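Pyrrolidone-carboxylate peptidase (Deinococcus radiodurans R1, PDB 5Z48) removes N-terminal pyroglutamyl (5-oxoproline) groups from polypeptides as a cysteine peptidase, generally when the second residue is not proline, and works as a homotetramer. Local coordinates at the interface of chains A and B. Numbering follows the deposited sequence. Chains: chain A/B, Pyrrolidone-carboxylate peptidase.

The interface of chains A and B. Residues chain A 85, 87, 113-114, 116; chain B 85, 87, 113-114, 116.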
ATOM      1  N   VAL A  85       2.516 -20.202  10.334  1.00 10.91           N
ATOM      2  CA  VAL A  85       2.572 -20.339  11.789  1.00 11.08           C
ATOM      3  C   VAL A  85       1.280 -19.853  12.423  1.00 11.55           C
ATOM      4  O   VAL A  85       0.729 -18.823  12.049  1.00 10.74           O
ATOM      5  CB  VAL A  85       3.816 -19.635  12.346  1.00 15.59           C
ATOM      6  CG1 VAL A  85       3.783 -18.186  12.083  1.00 14.36           C
ATOM      7  CG2 VAL A  85       3.982 -19.989  13.815  1.00 15.12           C
ATOM      8  N   VAL A  87      -0.109 -18.668  16.074  1.00 10.01           N
ATOM      9  CA  VAL A  87       0.441 -18.142  17.329  1.00 10.21           C
ATOM     10  C   VAL A  87      -0.598 -18.274  18.443  1.00 14.25           C
ATOM     11  O   VAL A  87      -1.794 -18.042  18.228  1.00 12.88           O
ATOM     12  CB  VAL A  87       0.870 -16.669  17.125  1.00 11.41           C
ATOM     13  CG1 VAL A  87       1.356 -16.033  18.428  1.00 13.31           C
ATOM     14  CG2 VAL A  87       1.984 -16.635  16.079  1.00 13.38           C
ATOM     15  N   ALA A 113       3.947 -21.501  22.521  1.00 12.15           N
ATOM     16  CA  ALA A 113       3.762 -20.161  21.956  1.00 11.89           C
ATOM     17  C   ALA A 113       3.242 -20.199  20.524  1.00 13.69           C
ATOM     18  O   ALA A 113       2.529 -19.285  20.085  1.00 12.96           O
ATOM     19  CB  ALA A 113       5.093 -19.390  22.008  1.00 13.57           C
ATOM     20  N   ALA A 114       3.591 -21.227  19.774  1.00 10.20           N
ATOM     21  CA  ALA A 114       3.121 -21.338  18.404  1.00  9.95           C
ATOM     22  C   ALA A 114       3.164 -22.786  17.940  1.00 10.86           C
ATOM     23  O   ALA A 114       3.835 -23.636  18.536  1.00 11.82           O
ATOM     24  CB  ALA A 114       3.957 -20.486  17.435  1.00 10.92           C
ATOM     25  N   LEU A 116       3.906 -24.564  14.006  1.00 11.41           N
ATOM     26  CA  LEU A 116       4.101 -24.459  12.565  1.00  9.93           C
ATOM     27  C   LEU A 116       3.062 -25.306  11.830  1.00 11.36           C
ATOM     28  O   LEU A 116       2.796 -26.460  12.199  1.00 13.00           O
ATOM     29  CB  LEU A 116       5.509 -24.916  12.178  1.00 11.37           C
ATOM     30  CG  LEU A 116       6.630 -24.140  12.863  1.00 14.91           C
ATOM     31  CD1 LEU A 116       7.967 -24.768  12.396  1.00 16.91           C
ATOM     32  CD2 LEU A 116       6.513 -22.702  12.396  1.00 16.94           C
TER
ATOM     33  N   VAL B  85       6.565 -11.818  18.561  1.00 10.33           N
ATOM     34  CA  VAL B  85       6.968 -13.229  18.513  1.00  9.68           C
ATOM     35  C   VAL B  85       8.177 -13.403  17.601  1.00 11.30           C
ATOM     36  O   VAL B  85       8.254 -12.841  16.501  1.00 11.68           O
ATOM     37  CB  VAL B  85       5.768 -14.111  18.105  1.00 11.37           C
ATOM     38  CG1 VAL B  85       5.251 -13.697  16.737  1.00 12.04           C
ATOM     39  CG2 VAL B  85       6.133 -15.582  18.165  1.00 13.57           C
ATOM     40  N   VAL B  87      10.064 -16.407  15.578  1.00 11.40           N
ATOM     41  CA  VAL B  87       9.742 -17.735  15.053  1.00 12.87           C
ATOM     42  C   VAL B  87      11.030 -18.482  14.712  1.00 12.87           C
ATOM     43  O   VAL B  87      11.985 -17.893  14.191  1.00 12.50           O
ATOM     44  CB  VAL B  87       8.838 -17.601  13.815  1.00 11.69           C
ATOM     45  CG1 VAL B  87       8.615 -18.948  13.139  1.00 12.61           C
ATOM     46  CG2 VAL B  87       7.497 -16.960  14.189  1.00 13.12           C
ATOM     47  N   ALA B 113       8.836 -23.948  18.560  1.00 12.51           N
ATOM     48  CA  ALA B 113       8.545 -23.298  17.286  1.00 13.33           C
ATOM     49  C   ALA B 113       8.706 -21.787  17.350  1.00 14.24           C
ATOM     50  O   ALA B 113       9.009 -21.145  16.328  1.00 13.75           O
ATOM     51  CB  ALA B 113       7.121 -23.649  16.849  1.00 14.99           C
ATOM     52  N   ALA B 114       8.469 -21.188  18.522  1.00 11.71           N
ATOM     53  CA  ALA B 114       8.557 -19.752  18.669  1.00  9.59           C
ATOM     54  C   ALA B 114       8.773 -19.398  20.136  1.00 11.34           C
ATOM     55  O   ALA B 114       8.542 -20.210  21.036  1.00 12.14           O
ATOM     56  CB  ALA B 114       7.286 -19.076  18.162  1.00 12.07           C
ATOM     57  N   LEU B 116       7.534 -15.977  22.574  1.00 11.73           N
ATOM     58  CA  LEU B 116       6.949 -14.641  22.709  1.00 11.04           C
ATOM     59  C   LEU B 116       7.955 -13.677  23.336  1.00 10.03           C
ATOM     60  O   LEU B 116       8.642 -14.004  24.313  1.00 13.48           O
ATOM     61  CB  LEU B 116       5.660 -14.702  23.543  1.00 10.95           C
ATOM     62  CG  LEU B 116       4.561 -15.614  22.996  1.00 13.95           C
ATOM     63  CD1 LEU B 116       3.380 -15.534  23.978  1.00 17.13           C
ATOM     64  CD2 LEU B 116       4.201 -15.118  21.608  1.00 14.99           C
TER
HETATM   65  O   HOH W   1       6.329 -22.552  20.349  1.00 13.25           O
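A:Ala114 and B:Ala114 meet obliquely across the two-fold axis that relates these subunits of the homotetramer, each methyl coming in at a slant, their CB atoms 3.7 Å apart. A short side chain suits this place, because each residue faces its own copy close to the axis, where the two backbones draw near before the strands 114-116 diverge. A:Ala113 CB lies 3.7 Å from B:Ala114 O, a van der Waals contact of a methyl with a backbone carbonyl, repeated with the chains exchanged.

The side chain of A:Leu116 shows how the flank is filled. Its CB stands back from chain B, and CG, placed anti to the carbonyl carbon (chi1 -58°), comes to 4.0 Å from B:Ala113 CB. CD1 continues the extended line, anti to CA (chi2 178°), and comes no nearer to that methyl than CG does, while CD2 branches towards B:Val87 CG1, 4.4 Å away. Leucine suits the spot because its branch point can rest on a small methyl.

B:Val87 flanks this loosely, its CG2 lying 4.4 Å from A:Val85 CG1. Beta-branched valines suit strand 85-87, keeping two methyls close to the backbone. The side chains of the patch are all apolar, and its centre is about 11 Å from the active-site A:Glu83.

One water serves the backbone polar atoms of both alanines at 114, receiving their N-H groups, with A:Ala114 N 3.1 Å from the water oxygen and a bent angle of 143° at the hydrogen; A:Ala114 O and B:Ala114 O each lie 3.3 Å from that same water oxygen.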